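Local structure of heterodimeric restriction endonuclease R.BspD6I small subunit (Bacillus sp., 2P14) at residues Leu115-Glu126 against Ser167-Leu178. The protein probably acts as the catalytic subunit of a type IIS restriction endonuclease, cutting DNA together with a larger, site-specific nicking subunit. Residues are numbered along the deposited sequence; the frame is centred on the assembly and turned at random. Where two conformers were deposited one is given.
Sequences LSFARHIGFNKE and SDLGYDQAEEWL
K125 and W177 approach from opposite directions, and the lysine lays its end over one indole face. With the chain extended beyond CG, K125 NZ stands 3.7 Å from the centroid of the five-membered ring of W177, a cation-pi contact, while CE makes a CH-pi contact with the six-membered ring. Lysine suits this place by its reach: the stem lies along S167 and L169 and carries the charge to the indole. Four oxygens, L169 O (3.0 Å from K125 NZ), L165 O, R166 O and water 4, which bridges to G170 O, crowd round NZ, whose three N-H groups must be shared among them. W177 NE1 is tied to L164 O, and the benzo edge turns to helix 115-121: A118 O lies in the ring plane, 3.5 Å from W177 CZ3, and I121 CD1 touches W177 CH2. Were W177 replaced by an alanine, the K125 ammonium would probably lose its aromatic cover and a gap would open beside A118 and I121. G122, just past the helix, brings its CA against W177 CZ3, where a CB would be tight. In this PD-(D/E)XK-type fold, helix 115-121 follows strand 104-110 of the central sheet, and segment 174-178 of the C-terminal helix packs nearly square across helix 115-121, the short axes at 97°. Small A118 and A174 meet through their CB atoms at the crossing, with the L178 and L115 methyls filling in alongside. Toward solvent, R119 lays its CG on A174 CB and donates from NH2 to E175 OE2 (3.0 Å, 145°) in a salt bridge, entering from above the carboxylate plane, the two flat groups 60° apart. L115 CG sits over one face of the R119 guanidinium, toward its rim, and water 2, at the guanidinium edge, links R119 NE to E175 OE1 and D172 OD1. The F123 and Y171 side chains run side by side, pointing the same way, F123 CD1 3.7 Å from Y171 CD2.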
ATOM      1  N   LEU A 115       2.737   1.828  15.900  1.00 18.52           N
ATOM      2  CA  LEU A 115       1.441   1.781  16.569  1.00 19.23           C
ATOM      3  C   LEU A 115       0.723   3.145  16.569  1.00 17.86           C
ATOM      4  O   LEU A 115      -0.477   3.200  16.373  1.00 17.96           O
ATOM      5  CB  LEU A 115       1.628   1.246  17.978  1.00 20.54           C
ATOM      6  CG  LEU A 115       0.487   0.493  18.626  1.00 23.73           C
ATOM      7  CD1 LEU A 115       0.049  -0.739  17.825  1.00 23.78           C
ATOM      8  CD2 LEU A 115       0.997   0.101  20.015  1.00 26.98           C
ATOM      9  N   SER A 116       1.448   4.258  16.760  1.00 17.46           N
ATOM     10  CA  SER A 116       0.806   5.569  16.709  0.50 17.17           C
ATOM     11  C   SER A 116       0.254   5.871  15.318  1.00 16.37           C
ATOM     12  O   SER A 116      -0.810   6.439  15.187  1.00 16.92           O
ATOM     13  CB  SER A 116       1.755   6.679  17.152  0.50 18.05           C
ATOM     14  OG  SER A 116       2.200   6.436  18.464  0.50 17.53           O
ATOM     15  N   PHE A 117       0.993   5.480  14.282  1.00 15.69           N
ATOM     16  CA  PHE A 117       0.492   5.582  12.910  1.00 14.10           C
ATOM     17  C   PHE A 117      -0.784   4.731  12.729  1.00 14.75           C
ATOM     18  O   PHE A 117      -1.751   5.190  12.156  1.00 14.11           O
ATOM     19  CB  PHE A 117       1.569   5.126  11.930  1.00 13.97           C
ATOM     20  CG  PHE A 117       1.133   5.137  10.476  1.00 14.07           C
ATOM     21  CD1 PHE A 117       1.043   6.326   9.748  1.00 16.67           C
ATOM     22  CD2 PHE A 117       0.785   3.934   9.852  1.00 15.51           C
ATOM     23  CE1 PHE A 117       0.647   6.311   8.414  1.00 15.32           C
ATOM     24  CE2 PHE A 117       0.380   3.913   8.534  1.00 16.57           C
ATOM     25  CZ  PHE A 117       0.324   5.101   7.806  1.00 15.89           C
ATOM     26  N   ALA A 118      -0.754   3.490  13.219  1.00 15.29           N
ATOM     27  CA  ALA A 118      -1.935   2.605  13.108  1.00 15.48           C
ATOM     28  C   ALA A 118      -3.150   3.182  13.828  1.00 15.32           C
ATOM     29  O   ALA A 118      -4.271   3.085  13.328  1.00 15.22           O
ATOM     30  CB  ALA A 118      -1.619   1.228  13.650  1.00 14.70           C
ATOM     31  N   ARG A 119      -2.911   3.788  14.991  1.00 14.90           N
ATOM     32  CA  ARG A 119      -3.990   4.481  15.699  1.00 15.67           C
ATOM     33  C   ARG A 119      -4.584   5.624  14.880  1.00 15.96           C
ATOM     34  O   ARG A 119      -5.816   5.804  14.837  1.00 17.69           O
ATOM     35  CB  ARG A 119      -3.526   4.947  17.094  1.00 16.05           C
ATOM     36  CG  ARG A 119      -3.304   3.769  18.056  1.00 16.92           C
ATOM     37  CD  ARG A 119      -2.864   4.319  19.401  1.00 22.67           C
ATOM     38  NE  ARG A 119      -2.320   3.280  20.254  1.00 24.33           N
ATOM     39  CZ  ARG A 119      -1.051   3.228  20.626  1.00 29.89           C
ATOM     40  NH1 ARG A 119      -0.195   4.175  20.227  1.00 31.52           N
ATOM     41  NH2 ARG A 119      -0.639   2.244  21.416  1.00 32.45           N
ATOM     42  N   HIS A 120      -3.707   6.382  14.215  1.00 15.41           N
ATOM     43  CA  HIS A 120      -4.134   7.467  13.344  1.00 15.16           C
ATOM     44  C   HIS A 120      -4.981   7.006  12.171  1.00 15.06           C
ATOM     45  O   HIS A 120      -6.059   7.548  11.915  1.00 15.81           O
ATOM     46  CB  HIS A 120      -2.896   8.214  12.802  1.00 15.07           C
ATOM     47  CG  HIS A 120      -3.229   9.500  12.114  1.00 15.05           C
ATOM     48  ND1 HIS A 120      -3.588  10.633  12.820  1.00 19.83           N
ATOM     49  CD2 HIS A 120      -3.250   9.845  10.807  1.00 18.75           C
ATOM     50  CE1 HIS A 120      -3.823  11.615  11.968  1.00 22.53           C
ATOM     51  NE2 HIS A 120      -3.632  11.163  10.744  1.00 20.65           N
ATOM     52  N   ILE A 121      -4.470   6.027  11.409  1.00 15.13           N
ATOM     53  CA  ILE A 121      -5.174   5.613  10.176  1.00 15.41           C
ATOM     54  C   ILE A 121      -6.375   4.727  10.464  1.00 15.67           C
ATOM     55  O   ILE A 121      -7.162   4.452   9.562  1.00 15.29           O
ATOM     56  CB  ILE A 121      -4.249   4.893   9.164  1.00 15.04           C
ATOM     57  CG1 ILE A 121      -3.674   3.615   9.821  1.00 16.52           C
ATOM     58  CG2 ILE A 121      -3.175   5.883   8.681  1.00 15.72           C
ATOM     59  CD1 ILE A 121      -3.141   2.559   8.840  1.00 17.48           C
ATOM     60  N   GLY A 122      -6.485   4.272  11.710  1.00 14.30           N
ATOM     61  CA  GLY A 122      -7.654   3.497  12.112  1.00 14.87           C
ATOM     62  C   GLY A 122      -8.808   4.331  12.637  1.00 15.59           C
ATOM     63  O   GLY A 122      -9.817   3.781  13.100  1.00 15.39           O
ATOM     64  N   PHE A 123      -8.688   5.666  12.547  1.00 15.69           N
ATOM     65  CA  PHE A 123      -9.695   6.584  13.122  1.00 15.23           C
ATOM     66  C   PHE A 123     -11.100   6.444  12.516  1.00 15.97           C
ATOM     67  O   PHE A 123     -12.113   6.436  13.250  1.00 16.80           O
ATOM     68  CB  PHE A 123      -9.216   8.046  13.025  1.00 15.52           C
ATOM     69  CG  PHE A 123     -10.229   9.030  13.559  1.00 15.18           C
ATOM     70  CD1 PHE A 123     -10.393   9.198  14.926  1.00 17.22           C
ATOM     71  CD2 PHE A 123     -11.063   9.734  12.692  1.00 17.85           C
ATOM     72  CE1 PHE A 123     -11.369  10.107  15.440  1.00 16.65           C
ATOM     73  CE2 PHE A 123     -12.035  10.635  13.193  1.00 18.78           C
ATOM     74  CZ  PHE A 123     -12.172  10.831  14.559  1.00 16.53           C
ATOM     75  N   ASN A 124     -11.176   6.338  11.189  1.00 15.16           N
ATOM     76  CA  ASN A 124     -12.452   6.221  10.501  0.50 15.55           C
ATOM     77  C   ASN A 124     -12.376   5.217   9.365  1.00 15.96           C
ATOM     78  O   ASN A 124     -12.121   5.591   8.218  1.00 16.24           O
ATOM     79  CB  ASN A 124     -12.921   7.567   9.957  0.50 15.52           C
ATOM     80  CG  ASN A 124     -14.382   7.532   9.525  0.50 15.59           C
ATOM     81  OD1 ASN A 124     -14.933   6.477   9.164  0.50 12.84           O
ATOM     82  ND2 ASN A 124     -15.019   8.696   9.555  0.50 18.25           N
ATOM     83  N   LYS A 125     -12.604   3.954   9.690  1.00 15.39           N
ATOM     84  CA  LYS A 125     -12.483   2.895   8.719  1.00 16.10           C
ATOM     85  C   LYS A 125     -13.655   2.824   7.739  1.00 16.90           C
ATOM     86  O   LYS A 125     -13.571   2.129   6.730  1.00 17.39           O
ATOM     87  CB  LYS A 125     -12.271   1.569   9.442  1.00 15.48           C
ATOM     88  CG  LYS A 125     -10.960   1.518  10.200  1.00 14.97           C
ATOM     89  CD  LYS A 125     -10.774   0.146  10.898  1.00 15.43           C
ATOM     90  CE  LYS A 125      -9.484   0.092  11.645  1.00 13.57           C
ATOM     91  NZ  LYS A 125      -9.336  -1.217  12.304  1.00 12.81           N
ATOM     92  N   GLU A 126     -14.730   3.552   8.023  1.00 17.92           N
ATOM     93  CA  GLU A 126     -15.843   3.629   7.093  1.00 20.55           C
ATOM     94  C   GLU A 126     -15.520   4.551   5.933  1.00 20.41           C
ATOM     95  O   GLU A 126     -15.558   4.120   4.787  1.00 23.58           O
ATOM     96  CB  GLU A 126     -17.104   4.105   7.819  1.00 20.82           C
ATOM     97  CG  GLU A 126     -17.553   3.166   8.921  1.00 25.57           C
ATOM     98  CD  GLU A 126     -17.907   1.782   8.416  1.00 29.39           C
ATOM     99  OE1 GLU A 126     -18.779   1.679   7.518  1.00 34.04           O
ATOM    100  OE2 GLU A 126     -17.322   0.789   8.926  1.00 31.33           O
ATOM    101  N   SER A 167     -12.874  -3.437  10.233  1.00 15.20           N
ATOM    102  CA  SER A 167     -13.716  -2.276  10.514  1.00 16.52           C
ATOM    103  C   SER A 167     -14.479  -2.378  11.842  1.00 16.78           C
ATOM    104  O   SER A 167     -15.037  -1.378  12.311  1.00 17.54           O
ATOM    105  CB  SER A 167     -14.653  -1.994   9.335  1.00 17.71           C
ATOM    106  OG  SER A 167     -15.694  -2.945   9.273  1.00 21.21           O
ATOM    107  N   ASP A 168     -14.497  -3.575  12.419  1.00 16.84           N
ATOM    108  CA  ASP A 168     -15.126  -3.795  13.724  1.00 17.39           C
ATOM    109  C   ASP A 168     -14.236  -3.267  14.838  1.00 17.59           C
ATOM    110  O   ASP A 168     -14.704  -3.058  15.960  1.00 19.39           O
ATOM    111  CB  ASP A 168     -15.403  -5.285  13.977  1.00 17.49           C
ATOM    112  CG  ASP A 168     -14.136  -6.140  13.881  1.00 17.74           C
ATOM    113  OD1 ASP A 168     -13.494  -6.102  12.820  1.00 17.11           O
ATOM    114  OD2 ASP A 168     -13.800  -6.838  14.855  1.00 21.16           O
ATOM    115  N   LEU A 169     -12.945  -3.075  14.549  1.00 17.03           N
ATOM    116  CA  LEU A 169     -12.008  -2.628  15.554  1.00 16.05           C
ATOM    117  C   LEU A 169     -11.794  -1.139  15.438  1.00 16.57           C
ATOM    118  O   LEU A 169     -11.492  -0.629  14.364  1.00 16.61           O
ATOM    119  CB  LEU A 169     -10.660  -3.360  15.405  1.00 15.45           C
ATOM    120  CG  LEU A 169     -10.590  -4.865  15.617  1.00 15.23           C
ATOM    121  CD1 LEU A 169      -9.175  -5.339  15.393  1.00 15.47           C
ATOM    122  CD2 LEU A 169     -11.015  -5.252  17.029  1.00 16.30           C
ATOM    123  N   GLY A 170     -11.957  -0.436  16.547  1.00 16.59           N
ATOM    124  CA  GLY A 170     -11.803   1.016  16.544  1.00 16.48           C
ATOM    125  C   GLY A 170     -10.356   1.422  16.575  1.00 16.45           C
ATOM    126  O   GLY A 170      -9.465   0.580  16.723  1.00 15.27           O
ATOM    127  N   TYR A 171     -10.102   2.716  16.466  1.00 16.73           N
ATOM    128  CA  TYR A 171      -8.705   3.164  16.452  1.00 17.68           C
ATOM    129  C   TYR A 171      -7.867   2.741  17.658  1.00 17.56           C
ATOM    130  O   TYR A 171      -6.652   2.536  17.536  1.00 17.45           O
ATOM    131  CB  TYR A 171      -8.572   4.671  16.215  1.00 18.72           C
ATOM    132  CG  TYR A 171      -8.716   5.610  17.416  1.00 20.19           C
ATOM    133  CD1 TYR A 171      -7.775   5.641  18.453  1.00 19.38           C
ATOM    134  CD2 TYR A 171      -9.761   6.534  17.456  1.00 21.51           C
ATOM    135  CE1 TYR A 171      -7.923   6.538  19.534  1.00 21.74           C
ATOM    136  CE2 TYR A 171      -9.904   7.430  18.519  1.00 21.24           C
ATOM    137  CZ  TYR A 171      -8.994   7.415  19.555  1.00 21.16           C
ATOM    138  OH  TYR A 171      -9.164   8.327  20.588  1.00 22.91           O
ATOM    139  N   ASP A 172      -8.499   2.637  18.832  1.00 16.84           N
ATOM    140  CA  ASP A 172      -7.802   2.308  20.058  0.50 17.24           C
ATOM    141  C   ASP A 172      -7.606   0.803  20.252  1.00 16.93           C
ATOM    142  O   ASP A 172      -7.223   0.365  21.331  1.00 17.72           O
ATOM    143  CB  ASP A 172      -8.540   2.906  21.257  0.50 18.08           C
ATOM    144  CG  ASP A 172      -7.676   2.972  22.519  0.50 20.17           C
ATOM    145  OD1 ASP A 172      -6.429   3.080  22.420  0.50 24.14           O
ATOM    146  OD2 ASP A 172      -8.252   2.922  23.622  0.50 23.36           O
ATOM    147  N   GLN A 173      -7.901   0.030  19.202  1.00 15.96           N
ATOM    148  CA  GLN A 173      -7.667  -1.415  19.190  1.00 16.38           C
ATOM    149  C   GLN A 173      -6.535  -1.739  18.203  1.00 15.12           C
ATOM    150  O   GLN A 173      -6.499  -2.802  17.570  1.00 15.11           O
ATOM    151  CB  GLN A 173      -8.954  -2.155  18.832  1.00 16.51           C
ATOM    152  CG  GLN A 173     -10.072  -1.941  19.890  1.00 19.95           C
ATOM    153  CD  GLN A 173     -11.419  -2.532  19.481  1.00 20.69           C
ATOM    154  OE1 GLN A 173     -12.245  -1.869  18.832  1.00 26.62           O
ATOM    155  NE2 GLN A 173     -11.654  -3.780  19.879  1.00 27.85           N
ATOM    156  N   ALA A 174      -5.587  -0.815  18.105  1.00 14.20           N
ATOM    157  CA  ALA A 174      -4.523  -0.946  17.120  1.00 14.38           C
ATOM    158  C   ALA A 174      -3.648  -2.150  17.339  1.00 14.73           C
ATOM    159  O   ALA A 174      -3.245  -2.798  16.376  1.00 13.63           O
ATOM    160  CB  ALA A 174      -3.682   0.338  17.053  1.00 14.91           C
ATOM    161  N   GLU A 175      -3.355  -2.477  18.596  1.00 14.67           N
ATOM    162  CA  GLU A 175      -2.537  -3.657  18.910  1.00 15.02           C
ATOM    163  C   GLU A 175      -3.205  -4.913  18.386  1.00 14.16           C
ATOM    164  O   GLU A 175      -2.572  -5.715  17.703  1.00 15.37           O
ATOM    165  CB  GLU A 175      -2.311  -3.776  20.423  1.00 15.62           C
ATOM    166  CG  GLU A 175      -1.414  -2.655  20.975  1.00 17.71           C
ATOM    167  CD  GLU A 175      -2.195  -1.404  21.397  1.00 20.80           C
ATOM    168  OE1 GLU A 175      -3.409  -1.294  21.089  1.00 20.26           O
ATOM    169  OE2 GLU A 175      -1.573  -0.523  22.052  1.00 23.79           O
ATOM    170  N   GLU A 176      -4.483  -5.080  18.680  1.00 14.33           N
ATOM    171  CA  GLU A 176      -5.227  -6.241  18.211  1.00 15.61           C
ATOM    172  C   GLU A 176      -5.291  -6.286  16.675  1.00 13.92           C
ATOM    173  O   GLU A 176      -5.204  -7.351  16.063  1.00 14.01           O
ATOM    174  CB  GLU A 176      -6.637  -6.231  18.812  1.00 15.35           C
ATOM    175  CG  GLU A 176      -7.544  -7.334  18.253  1.00 20.85           C
ATOM    176  CD  GLU A 176      -8.897  -7.469  18.948  1.00 21.88           C
ATOM    177  OE1 GLU A 176      -9.212  -6.680  19.874  1.00 27.24           O
ATOM    178  OE2 GLU A 176      -9.642  -8.406  18.562  1.00 29.44           O
ATOM    179  N   TRP A 177      -5.457  -5.116  16.065  1.00 13.43           N
ATOM    180  CA  TRP A 177      -5.574  -5.045  14.634  1.00 12.29           C
ATOM    181  C   TRP A 177      -4.286  -5.500  13.981  1.00 11.71           C
ATOM    182  O   TRP A 177      -4.302  -6.321  13.036  1.00 12.27           O
ATOM    183  CB  TRP A 177      -5.846  -3.580  14.233  1.00 11.38           C
ATOM    184  CG  TRP A 177      -6.055  -3.314  12.755  1.00 11.06           C
ATOM    185  CD1 TRP A 177      -6.510  -4.203  11.796  1.00 12.14           C
ATOM    186  CD2 TRP A 177      -5.867  -2.068  12.091  1.00 11.78           C
ATOM    187  NE1 TRP A 177      -6.632  -3.565  10.586  1.00 12.05           N
ATOM    188  CE2 TRP A 177      -6.239  -2.253  10.740  1.00 11.56           C
ATOM    189  CE3 TRP A 177      -5.418  -0.791  12.514  1.00 11.45           C
ATOM    190  CZ2 TRP A 177      -6.187  -1.214   9.797  1.00 11.37           C
ATOM    191  CZ3 TRP A 177      -5.368   0.235  11.579  1.00 10.59           C
ATOM    192  CH2 TRP A 177      -5.741   0.020  10.244  1.00 11.54           C
ATOM    193  N   LEU A 178      -3.162  -4.926  14.416  1.00 12.97           N
ATOM    194  CA  LEU A 178      -1.906  -5.293  13.785  1.00 12.71           C
ATOM    195  C   LEU A 178      -1.567  -6.781  14.022  1.00 12.59           C
ATOM    196  O   LEU A 178      -0.997  -7.457  13.147  1.00 13.76           O
ATOM    197  CB  LEU A 178      -0.762  -4.394  14.240  1.00 13.26           C
ATOM    198  CG  LEU A 178      -0.830  -2.902  13.889  1.00 14.32           C
ATOM    199  CD1 LEU A 178       0.480  -2.192  14.347  1.00 13.31           C
ATOM    200  CD2 LEU A 178      -1.138  -2.653  12.375  1.00 15.84           C
TER
HETATM  201  O   HOH W   1      -6.106   1.504  14.959  1.00 14.62           O
HETATM  202  O   HOH W   2      -4.423   1.336  20.642  1.00 25.16           O
HETATM  203  O   HOH W   3     -12.002   2.160  13.361  0.40 27.12           O
HETATM  204  O   HOH W   4      -7.987  -0.666  14.606  1.00 15.28           O
HETATM  205  O   HOH W   5     -15.867   1.141  11.147  1.00 28.40           O